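PDB 4AO9: beta-phenylalanine aminotransferase from Variovorax paradoxus, which probably catalyses the pyridoxal-5'-phosphate-dependent transfer of the amino group of beta-phenylalanine to a keto acid, as a class III aminotransferase. Local coordinates for residues 352-357 with 376-381; 405-410 with 444-449. All coordinates share one frame; numbering follows the deposited sequence.

Contact 1 of 2, residues 352-357 with 376-381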
# COMPACT_ATOMS: atom_id res chain seq x y z
N GLU A 352 -20.25 22.68 7.40
CA GLU A 352 -21.61 23.00 6.96
C GLU A 352 -21.82 24.51 6.91
O GLU A 352 -22.39 25.03 5.95
CB GLU A 352 -22.65 22.36 7.88
CG GLU A 352 -22.75 20.84 7.78
CD GLU A 352 -23.32 20.34 6.46
OE1 GLU A 352 -24.04 21.09 5.76
OE2 GLU A 352 -23.05 19.17 6.11
N ALA A 353 -21.32 25.21 7.93
CA ALA A 353 -21.46 26.67 7.99
C ALA A 353 -20.72 27.34 6.84
O ALA A 353 -21.24 28.26 6.20
CB ALA A 353 -21.00 27.19 9.33
N LEU A 354 -19.51 26.85 6.54
CA LEU A 354 -18.74 27.37 5.42
C LEU A 354 -19.42 27.13 4.08
O LEU A 354 -19.53 28.04 3.26
CB LEU A 354 -17.31 26.80 5.43
CG LEU A 354 -16.41 27.04 4.21
CD1 LEU A 354 -16.20 28.53 3.92
CD2 LEU A 354 -15.07 26.34 4.37
N ARG A 355 -19.89 25.90 3.86
CA ARG A 355 -20.52 25.56 2.59
C ARG A 355 -21.76 26.42 2.33
O ARG A 355 -21.98 26.88 1.21
CB ARG A 355 -20.84 24.07 2.47
CG ARG A 355 -21.01 23.64 1.02
CD ARG A 355 -21.34 22.14 0.86
NE ARG A 355 -22.73 21.84 1.18
CZ ARG A 355 -23.13 21.27 2.32
NH1 ARG A 355 -22.26 20.93 3.26
NH2 ARG A 355 -24.42 21.05 2.51
N ALA A 356 -22.55 26.64 3.38
CA ALA A 356 -23.74 27.48 3.27
C ALA A 356 -23.37 28.92 2.94
O ALA A 356 -24.01 29.54 2.09
CB ALA A 356 -24.57 27.40 4.53
N ARG A 357 -22.33 29.45 3.60
CA ARG A 357 -21.85 30.80 3.31
C ARG A 357 -21.42 30.93 1.85
O ARG A 357 -21.77 31.89 1.18
CB ARG A 357 -20.68 31.20 4.22
CG ARG A 357 -21.07 31.60 5.64
CD ARG A 357 -19.83 31.73 6.51
NE ARG A 357 -19.01 32.89 6.17
CZ ARG A 357 -17.82 33.15 6.69
NH1 ARG A 357 -17.27 32.33 7.58
NH2 ARG A 357 -17.16 34.24 6.33
N SER A 376 -17.15 18.66 6.61
CA SER A 376 -15.84 19.29 6.44
C SER A 376 -15.22 19.09 5.05
O SER A 376 -14.07 19.48 4.82
CB SER A 376 -14.88 18.79 7.53
OG SER A 376 -14.80 17.37 7.49
N LEU A 377 -15.99 18.51 4.13
CA LEU A 377 -15.54 18.25 2.76
C LEU A 377 -16.49 18.89 1.75
O LEU A 377 -17.69 18.66 1.80
CB LEU A 377 -15.47 16.75 2.49
CG LEU A 377 -14.65 15.90 3.47
CD1 LEU A 377 -14.75 14.42 3.08
CD2 LEU A 377 -13.21 16.38 3.51
N MET A 378 -15.94 19.68 0.84
CA MET A 378 -16.78 20.28 -0.21
C MET A 378 -15.98 20.47 -1.49
O MET A 378 -14.76 20.34 -1.49
CB MET A 378 -17.40 21.61 0.26
CG MET A 378 -16.37 22.65 0.62
SD MET A 378 -17.00 23.98 1.66
CE MET A 378 -16.96 23.19 3.27
N ASN A 379 -16.66 20.78 -2.59
CA ASN A 379 -16.00 20.93 -3.88
C ASN A 379 -16.68 22.01 -4.71
O ASN A 379 -17.91 22.01 -4.84
CB ASN A 379 -16.05 19.59 -4.64
CG ASN A 379 -14.86 19.37 -5.58
OD1 ASN A 379 -14.12 18.39 -5.42
ND2 ASN A 379 -14.68 20.25 -6.57
N ALA A 380 -15.87 22.93 -5.25
CA ALA A 380 -16.35 23.97 -6.16
C ALA A 380 -16.72 23.35 -7.50
O ALA A 380 -16.00 22.49 -8.01
CB ALA A 380 -15.27 25.03 -6.35
N HIS A 381 -17.86 23.77 -8.06
CA HIS A 381 -18.26 23.36 -9.40
C HIS A 381 -18.83 24.55 -10.14
O HIS A 381 -19.63 25.29 -9.58
CB HIS A 381 -19.31 22.25 -9.37
CG HIS A 381 -18.85 20.99 -8.70
ND1 HIS A 381 -17.88 20.17 -9.23
CD2 HIS A 381 -19.25 20.40 -7.54
CE1 HIS A 381 -17.68 19.14 -8.43
NE2 HIS A 381 -18.50 19.26 -7.40
O HOH W 1 -19.46 20.51 3.07

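Contact 2 of 2, residues 405-410 with 444-449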
# COMPACT_ATOMS: atom_id res chain seq x y z
N PHE A 405 -8.03 28.09 -8.93
CA PHE A 405 -6.84 27.58 -8.27
C PHE A 405 -5.73 28.63 -8.19
O PHE A 405 -5.17 28.87 -7.12
CB PHE A 405 -6.33 26.31 -8.98
CG PHE A 405 -5.02 25.81 -8.45
CD1 PHE A 405 -4.97 25.06 -7.27
CD2 PHE A 405 -3.83 26.11 -9.11
CE1 PHE A 405 -3.75 24.62 -6.76
CE2 PHE A 405 -2.60 25.67 -8.60
CZ PHE A 405 -2.57 24.92 -7.42
N PHE A 406 -5.42 29.27 -9.32
CA PHE A 406 -4.36 30.28 -9.36
C PHE A 406 -4.73 31.54 -8.58
O PHE A 406 -3.88 32.12 -7.90
CB PHE A 406 -3.97 30.62 -10.80
CG PHE A 406 -3.28 29.49 -11.52
CD1 PHE A 406 -2.02 29.05 -11.09
CD2 PHE A 406 -3.87 28.87 -12.62
CE1 PHE A 406 -1.39 28.00 -11.74
CE2 PHE A 406 -3.24 27.82 -13.27
CZ PHE A 406 -1.99 27.38 -12.83
N HIS A 407 -6.00 31.93 -8.66
CA HIS A 407 -6.50 33.03 -7.85
C HIS A 407 -6.30 32.76 -6.36
O HIS A 407 -5.84 33.63 -5.63
CB HIS A 407 -7.99 33.31 -8.14
CG HIS A 407 -8.59 34.32 -7.22
ND1 HIS A 407 -8.37 35.68 -7.36
CD2 HIS A 407 -9.36 34.18 -6.12
CE1 HIS A 407 -8.99 36.32 -6.39
NE2 HIS A 407 -9.60 35.44 -5.63
N LEU A 408 -6.64 31.55 -5.92
CA LEU A 408 -6.50 31.21 -4.51
C LEU A 408 -5.04 31.27 -4.08
O LEU A 408 -4.73 31.79 -3.01
CB LEU A 408 -7.16 29.85 -4.19
CG LEU A 408 -8.69 29.87 -4.22
CD1 LEU A 408 -9.21 28.44 -4.15
CD2 LEU A 408 -9.27 30.72 -3.09
N LEU A 409 -4.13 30.78 -4.93
CA LEU A 409 -2.70 30.93 -4.64
C LEU A 409 -2.33 32.40 -4.43
O LEU A 409 -1.60 32.72 -3.49
CB LEU A 409 -1.81 30.33 -5.74
CG LEU A 409 -1.82 28.81 -5.92
CD1 LEU A 409 -0.88 28.43 -7.06
CD2 LEU A 409 -1.42 28.07 -4.64
N ASN A 410 -2.85 33.29 -5.29
CA ASN A 410 -2.60 34.73 -5.15
C ASN A 410 -3.11 35.30 -3.82
O ASN A 410 -2.57 36.28 -3.29
CB ASN A 410 -3.25 35.52 -6.29
CG ASN A 410 -2.67 35.21 -7.65
OD1 ASN A 410 -3.36 35.38 -8.67
ND2 ASN A 410 -1.43 34.76 -7.70
N GLY A 444 -15.82 38.71 -7.98
CA GLY A 444 -15.69 40.14 -8.27
C GLY A 444 -14.75 40.47 -9.41
O GLY A 444 -15.05 41.35 -10.23
N GLY A 445 -13.63 39.76 -9.49
CA GLY A 445 -12.61 40.02 -10.50
C GLY A 445 -12.75 39.25 -11.81
O GLY A 445 -12.13 39.60 -12.81
N HIS A 446 -13.57 38.19 -11.79
CA HIS A 446 -13.75 37.35 -12.97
C HIS A 446 -15.20 37.35 -13.47
O HIS A 446 -15.59 36.46 -14.23
CB HIS A 446 -13.31 35.91 -12.68
CG HIS A 446 -11.85 35.77 -12.41
ND1 HIS A 446 -11.27 36.15 -11.22
CD2 HIS A 446 -10.84 35.28 -13.18
CE1 HIS A 446 -9.97 35.91 -11.27
NE2 HIS A 446 -9.68 35.38 -12.44
N GLY A 447 -15.97 38.35 -13.05
CA GLY A 447 -17.39 38.45 -13.37
C GLY A 447 -17.74 38.18 -14.82
O GLY A 447 -18.60 37.35 -15.11
N ALA A 448 -17.04 38.87 -15.73
CA ALA A 448 -17.27 38.76 -17.17
C ALA A 448 -17.01 37.36 -17.73
O ALA A 448 -17.59 36.98 -18.76
CB ALA A 448 -16.42 39.79 -17.91
N LEU A 449 -16.16 36.59 -17.06
CA LEU A 449 -15.71 35.29 -17.55
C LEU A 449 -16.58 34.12 -17.07
O LEU A 449 -16.61 33.07 -17.72
CB LEU A 449 -14.26 35.03 -17.14
CG LEU A 449 -13.15 36.00 -17.58
CD1 LEU A 449 -11.84 35.64 -16.90
CD2 LEU A 449 -12.98 36.02 -19.09

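Contact 1 of 2, residues 352-357 with 376-381
Met-378 reaches from its strand into the angle between Leu-354 and Arg-355 on the helix. Its methyl CE lies against the CD2 branch of Leu-354 at 3.8 Å, the two side chains crossing at about a right angle, while SD rides 3.9 Å from CB of Arg-355. The thioether is aimed there by its torsions: CG sits between the backbone N and the carbonyl carbon (chi1 60°), and a bend at chi3 (81°) turns CE back toward the leucine. Cutting Leu-354 back to an alanine would probably remove the branch that CE rests on and leave the methionine tip freer to turn. Helix 341-365 here covers one side of the three-stranded antiparallel sheet in which 377-381 is the middle strand, an alpha/beta layer consistent with the small domain of fold type I aminotransferases. Beyond the apolar patch, CD of Arg-355 passes 4.0 Å from CB of Met-378 before the chain bends at chi3. NH1 of Arg-355 then donates to a water at 2.8 Å, and that water donates in turn to the Leu-377 carbonyl O, tying helix to strand. Glu-352, one turn back, forms a salt bridge from OE1 to NH1 of Arg-355 (3.1 Å), its hydrogen bonds to the guanidinium being weak; its OE2 accepts from the Gly-375 N. Leu-354 also leans on Ile-432 and Val-436 of helix 429-445.

Contact 2 of 2, residues 405-410 with 444-449
His-407 and His-446 meet because each first torsion swings an imidazole into the space between two helices. In His-407, CG stands anti to the backbone N (chi1 173°); in His-446 it is turned the other way, anti to the carbonyl carbon (chi1 -65°). The backbones remain well separated, with 9.7 Å between the CA atoms of His-407 and Gly-445, and of the two segments only these two rings meet across the gap. They form an offset edge-to-face pair, the edge of His-446 toward the face of His-407, with ring centroids 5.8 Å apart and planes at 82°. The closest approach is His-407 ND1 to His-446 CE1 at 4.2 Å, a loose touch with no hydrogen bond across it. What fixes the rings comes from helix 429-445. NE2 of His-407 is hydrogen-bonded to the carbonyl O of Ala-438 and to OG of Ser-441, and ND1 of His-446 reaches back four residues to the carbonyl O of Phe-442. Because a carbonyl can only accept, both histidines serve as donors in those bonds. ND1 of His-407 and ND1 of His-446 are 4.9 Å apart, a spacing at which a positive charge on both rings would probably be disfavoured. Phe-442 completes an aromatic trio, stacked with His-446 and also meeting His-407. His-446 is the first residue past helix 429-445 to leave helical geometry, so its ring sits just beyond that helix; the chain then makes a short turn, with Leu-449 N bonded to His-446 O at 2.9 Å. Leu-449 goes on to pack against Ala-25, Ile-26 and Ala-29 of helix 23-40, while on helix 398-410 Leu-408 touches Tyr-435 and Ala-438 of helix 429-445 and Ile-413 of strand 413-414.

How the contacts relate
Contacts 1 and 2 follow one another along the chain on the same side of its centre, with their own centres about 18 Å apart and nearest atoms about 7 Å apart, so they do not touch. Helix 429-445 serves both: its earlier part backs contact 1, and its later part, running to its C-terminal end, carries contact 2. A second tie is Arg-401 on helix 398-410, which bonds to the Ala-380 carbonyl. Contact 1 is the more central, its centre about 15 Å from the centre of the chain, against about 25 Å for contact 2, and Leu-377 on its strand touches Met-263, a residue of the pyridoxal-5'-phosphate pocket. Contact 2 lies farther out, toward the surface.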